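Local coordinates for protein sulfate adenylyltransferase, adenylylsulfate kinase (Thiobacillus denitrificans, PDB 3CR8) that works as a hexameric APS kinase that uses ATP to convert adenosine 5'-phosphosulfate into 3'-phosphoadenylyl sulfate, its ATP sulfurylase-like part being without sulfurylase activity, at residues 113-118 with 131-136; 307-312 with 320-325. All blocks are in the same frame, centred on the assembly; numbering follows the deposited sequence.

Contact 1: 113-118 with 131-136; sequences AILTLS and GEVEGA
G131, E134 and A113 bury the most surface where the strand segment 131-135 runs antiparallel to 113-117. E134 grips its neighbour through the backbone, in a hydrogen-bonded pair with I114: I114 N donates to E134 O at 2.8 Å, and E134 N returns a straighter bond to I114 O at 3.0 Å. Its side chain leaves with CG beside the backbone N, runs on extended and lies alongside I114, both pointing the same way, the carboxylate end passing beside the I114 CD1 methyl. The carboxylate is spoken for beyond the strands, by R101 at OE1 and K21 at OE2; two cations should keep it ionised. Both strands belong to the mixed sheet of the PUA-like domain, where the long strand 126-135 pairs first with 119-123 and then, past the corner at S118, with 111-117. On the opposite face, A113 sits across from G135 in a non-hydrogen-bonded pair, its CB 3.6 Å from G135 CA. V133 forks over this face: CG1 meets A113 CB at 3.8 Å, CG2 meets L115 CD1 at 4.1 Å, and helix 39-50 covers this face, L45 and L48 on V133 and M49 on A113. Near the corner, T116 N bonds E132 O almost linearly (175°). G131, with an unusual phi of 140°, turns its CA toward T116 O in a CA-H...O contact, while S118 OG rests against the same CA.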
loop_
_atom_site.group_PDB
_atom_site.type_symbol
_atom_site.label_atom_id
_atom_site.label_comp_id
_atom_site.label_asym_id
_atom_site.label_seq_id
_atom_site.Cartn_x
_atom_site.Cartn_y
_atom_site.Cartn_z
ATOM N N ALA A 113 55.838 -5.024 9.116
ATOM C CA ALA A 113 56.747 -4.236 9.925
ATOM C C ALA A 113 57.886 -5.113 10.391
ATOM O O ALA A 113 57.753 -6.338 10.397
ATOM C CB ALA A 113 55.999 -3.660 11.131
ATOM N N ILE A 114 59.007 -4.502 10.768
ATOM C CA ILE A 114 60.008 -5.261 11.510
ATOM C C ILE A 114 59.998 -4.892 13.012
ATOM O O ILE A 114 60.019 -3.703 13.403
ATOM C CB ILE A 114 61.452 -5.276 10.844
ATOM C CG1 ILE A 114 62.229 -4.008 11.149
ATOM C CG2 ILE A 114 61.386 -5.478 9.335
ATOM C CD1 ILE A 114 62.761 -3.934 12.576
ATOM N N LEU A 115 59.918 -5.934 13.835
ATOM C CA LEU A 115 60.027 -5.813 15.276
ATOM C C LEU A 115 61.485 -5.974 15.689
ATOM O O LEU A 115 62.155 -6.935 15.308
ATOM C CB LEU A 115 59.182 -6.895 15.943
ATOM C CG LEU A 115 59.318 -7.053 17.452
ATOM C CD1 LEU A 115 59.031 -5.749 18.131
ATOM C CD2 LEU A 115 58.416 -8.138 17.980
ATOM N N THR A 116 61.979 -5.021 16.460
ATOM C CA THR A 116 63.317 -5.112 17.000
ATOM C C THR A 116 63.189 -5.678 18.428
ATOM O O THR A 116 62.759 -4.969 19.335
ATOM C CB THR A 116 64.008 -3.707 16.962
ATOM O OG1 THR A 116 63.714 -3.048 15.717
ATOM C CG2 THR A 116 65.510 -3.807 17.121
ATOM N N LEU A 117 63.536 -6.951 18.623
ATOM C CA LEU A 117 63.270 -7.640 19.889
ATOM C C LEU A 117 63.882 -7.028 21.173
ATOM O O LEU A 117 65.101 -6.943 21.306
ATOM C CB LEU A 117 63.664 -9.109 19.770
ATOM C CG LEU A 117 62.764 -9.910 18.838
ATOM C CD1 LEU A 117 63.045 -11.412 18.842
ATOM C CD2 LEU A 117 61.338 -9.652 19.208
ATOM N N SER A 118 63.023 -6.608 22.109
ATOM C CA SER A 118 63.413 -6.204 23.475
ATOM C C SER A 118 63.453 -7.398 24.422
ATOM O O SER A 118 64.379 -7.534 25.217
ATOM C CB SER A 118 62.393 -5.253 24.084
ATOM O OG SER A 118 62.524 -3.933 23.624
ATOM N N GLY A 131 59.426 -5.014 21.827
ATOM C CA GLY A 131 60.400 -4.207 21.131
ATOM C C GLY A 131 59.762 -3.094 20.326
ATOM O O GLY A 131 58.552 -3.111 20.072
ATOM N N GLU A 132 60.590 -2.129 19.925
ATOM C CA GLU A 132 60.179 -1.069 19.028
ATOM C C GLU A 132 59.741 -1.630 17.688
ATOM O O GLU A 132 60.205 -2.682 17.253
ATOM C CB GLU A 132 61.317 -0.096 18.831
ATOM C CG GLU A 132 61.717 0.599 20.102
ATOM C CD GLU A 132 60.597 1.398 20.679
ATOM O OE1 GLU A 132 59.926 2.115 19.921
ATOM O OE2 GLU A 132 60.371 1.309 21.898
ATOM N N VAL A 133 58.829 -0.936 17.032
ATOM C CA VAL A 133 58.276 -1.435 15.785
ATOM C C VAL A 133 58.537 -0.426 14.681
ATOM O O VAL A 133 58.419 0.768 14.911
ATOM C CB VAL A 133 56.757 -1.704 15.910
ATOM C CG1 VAL A 133 56.164 -2.065 14.562
ATOM C CG2 VAL A 133 56.507 -2.803 16.908
ATOM N N GLU A 134 58.930 -0.906 13.500
ATOM C CA GLU A 134 59.055 -0.043 12.322
ATOM C C GLU A 134 58.173 -0.618 11.243
ATOM O O GLU A 134 58.408 -1.737 10.779
ATOM C CB GLU A 134 60.500 0.047 11.802
ATOM C CG GLU A 134 61.472 0.821 12.680
ATOM C CD GLU A 134 62.940 0.487 12.390
ATOM O OE1 GLU A 134 63.285 -0.706 12.262
ATOM O OE2 GLU A 134 63.766 1.415 12.311
ATOM N N GLY A 135 57.168 0.156 10.842
ATOM C CA GLY A 135 56.189 -0.307 9.877
ATOM C C GLY A 135 56.399 0.047 8.415
ATOM O O GLY A 135 56.814 1.158 8.066
ATOM N N ALA A 136 56.091 -0.917 7.557
ATOM C CA ALA A 136 56.149 -0.733 6.107
ATOM C C ALA A 136 54.751 -0.563 5.519
ATOM O O ALA A 136 54.485 0.392 4.797
ATOM C CB ALA A 136 56.834 -1.929 5.460
#

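Contact 2: 307-312 with 320-325; sequences VYVEDR and EAPQGA
No backbone hydrogen bond crosses between 307-312 and 320-325: the strand 307-309 ends in a short 3-10 turn, closed by R312 N donating to V309 O at 2.7 Å, and the facing loop folds into a type II turn from P322 to A325, with G324 at positive phi (67°) in its third position. Side chains carry the contact, and V309 is at its centre. With CG1 anti to the backbone N (chi1 -172°), its two methyls are spread over the loop. CG1 meets P322 CD at 3.9 Å, tip to tip, and also A325 CB at 3.9 Å, touching both ends of the turn; CG2 takes A321 CB at 4.1 Å. A321 CB is also approached by V307 CG2, more loosely at 4.3 Å. These two valines belong to the middle strand of a three-stranded antiparallel sheet in the ATP-sulfurylase-like region, and 320-325 is the connection between its two outer strands, 314-317 and 327-328, crossing over the valines. L316, against V309 and P322, and L327, against V307 and A321, add to the apolar patch. At the polar rim, D311 leans its carboxylate on the turn: OD1 lies 3.8 Å from A325 CB and accepts a hydrogen bond from R326 N, tying the 3-10 turn to the end of the loop. R312 lays its aliphatic part beside the proline, CD to P322 CG 4.2 Å, while its guanidinium goes to E314. A second subunit comes close here, its R326 forming a salt bridge with E310 and its E334 packing on R312.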
loop_
_atom_site.group_PDB
_atom_site.type_symbol
_atom_site.label_atom_id
_atom_site.label_comp_id
_atom_site.label_asym_id
_atom_site.label_seq_id
_atom_site.Cartn_x
_atom_site.Cartn_y
_atom_site.Cartn_z
ATOM N N VAL A 307 13.949 2.154 28.484
ATOM C CA VAL A 307 12.637 1.520 28.419
ATOM C C VAL A 307 11.798 2.273 27.406
ATOM O O VAL A 307 11.961 3.486 27.244
ATOM C CB VAL A 307 11.930 1.519 29.801
ATOM C CG1 VAL A 307 12.768 0.782 30.852
ATOM C CG2 VAL A 307 11.646 2.935 30.259
ATOM N N TYR A 308 10.929 1.573 26.691
ATOM C CA TYR A 308 9.990 2.290 25.855
ATOM C C TYR A 308 8.828 2.755 26.723
ATOM O O TYR A 308 8.149 1.934 27.340
ATOM C CB TYR A 308 9.459 1.417 24.750
ATOM C CG TYR A 308 8.477 2.147 23.886
ATOM C CD1 TYR A 308 8.846 3.324 23.252
ATOM C CD2 TYR A 308 7.185 1.664 23.694
ATOM C CE1 TYR A 308 7.953 4.015 22.454
ATOM C CE2 TYR A 308 6.287 2.344 22.881
ATOM C CZ TYR A 308 6.678 3.524 22.259
ATOM O OH TYR A 308 5.801 4.226 21.449
ATOM N N VAL A 309 8.605 4.063 26.776
ATOM C CA VAL A 309 7.541 4.632 27.573
ATOM C C VAL A 309 6.355 5.007 26.696
ATOM O O VAL A 309 6.334 6.091 26.100
ATOM C CB VAL A 309 8.031 5.884 28.296
ATOM C CG1 VAL A 309 6.979 6.384 29.309
ATOM C CG2 VAL A 309 9.369 5.605 28.965
ATOM N N GLU A 310 5.363 4.117 26.640
ATOM C CA GLU A 310 4.226 4.261 25.737
ATOM C C GLU A 310 3.587 5.623 25.894
ATOM O O GLU A 310 3.209 6.277 24.899
ATOM C CB GLU A 310 3.206 3.179 26.048
ATOM C CG GLU A 310 2.177 2.958 24.981
ATOM C CD GLU A 310 1.480 1.625 25.159
ATOM O OE1 GLU A 310 1.005 1.342 26.281
ATOM O OE2 GLU A 310 1.418 0.857 24.180
ATOM N N ASP A 311 3.486 6.046 27.157
ATOM C CA ASP A 311 2.835 7.301 27.516
ATOM C C ASP A 311 3.541 8.495 26.890
ATOM O O ASP A 311 3.028 9.607 26.926
ATOM C CB ASP A 311 2.779 7.474 29.034
ATOM C CG ASP A 311 1.881 6.457 29.713
ATOM O OD1 ASP A 311 2.179 5.245 29.661
ATOM O OD2 ASP A 311 0.890 6.879 30.338
ATOM N N ARG A 312 4.711 8.261 26.312
ATOM C CA ARG A 312 5.473 9.353 25.729
ATOM C C ARG A 312 6.011 9.064 24.331
ATOM O O ARG A 312 6.685 9.887 23.727
ATOM C CB ARG A 312 6.561 9.802 26.693
ATOM C CG ARG A 312 6.071 10.926 27.579
ATOM C CD ARG A 312 7.119 11.425 28.518
ATOM N NE ARG A 312 7.023 12.870 28.668
ATOM C CZ ARG A 312 7.907 13.724 28.161
ATOM N NH1 ARG A 312 8.953 13.252 27.490
ATOM N NH2 ARG A 312 7.760 15.040 28.333
ATOM N N GLU A 320 14.336 7.876 34.409
ATOM C CA GLU A 320 13.747 9.152 34.019
ATOM C C GLU A 320 12.284 9.004 33.608
ATOM O O GLU A 320 11.572 9.995 33.448
ATOM C CB GLU A 320 14.560 9.824 32.910
ATOM C CG GLU A 320 15.966 10.223 33.318
ATOM C CD GLU A 320 16.647 11.069 32.256
ATOM O OE1 GLU A 320 15.944 11.550 31.326
ATOM O OE2 GLU A 320 17.884 11.243 32.351
ATOM N N ALA A 321 11.842 7.765 33.450
ATOM C CA ALA A 321 10.434 7.491 33.144
ATOM C C ALA A 321 9.470 8.027 34.197
ATOM O O ALA A 321 9.733 7.920 35.392
ATOM C CB ALA A 321 10.212 6.006 32.976
ATOM N N PRO A 322 8.337 8.588 33.755
ATOM C CA PRO A 322 7.314 9.141 34.650
ATOM C C PRO A 322 6.791 8.069 35.597
ATOM O O PRO A 322 6.831 6.890 35.241
ATOM C CB PRO A 322 6.192 9.557 33.689
ATOM C CG PRO A 322 6.836 9.696 32.367
ATOM C CD PRO A 322 7.957 8.699 32.339
ATOM N N GLN A 323 6.312 8.307 36.802
ATOM C CA GLN A 323 5.954 7.105 37.593
ATOM C C GLN A 323 4.633 6.409 37.178
ATOM O O GLN A 323 3.747 7.096 36.725
ATOM C CB GLN A 323 5.955 7.434 39.077
ATOM N N GLY A 324 4.481 5.077 37.309
ATOM C CA GLY A 324 3.231 4.471 36.894
ATOM C C GLY A 324 2.933 4.503 35.403
ATOM O O GLY A 324 1.858 4.083 34.970
ATOM N N ALA A 325 3.865 4.999 34.604
ATOM C CA ALA A 325 3.709 4.903 33.161
ATOM C C ALA A 325 3.898 3.447 32.738
ATOM O O ALA A 325 4.633 2.705 33.383
ATOM C CB ALA A 325 4.717 5.794 32.465
#

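The two contacts fall in different sequence-family regions, PUA-like and ATP-sulfurylase-like, and share no strand, sheet or helix. Contact 1 closes before contact 2 opens, and the five-stranded parallel sheet of the ATP-sulfurylase-like region lies between them in sequence. Their centres are 56 Å apart and their nearest atoms about 44 Å, so neither can touch the other. Contact 1 is a largely buried strand pair of the mixed sheet and meets no other chain; contact 2 sits on a small three-stranded sheet beside a second subunit, at a place where the hexamer is joined. Both stand away from the predicted ATP site, the P-loop of the C-terminal kinase domain.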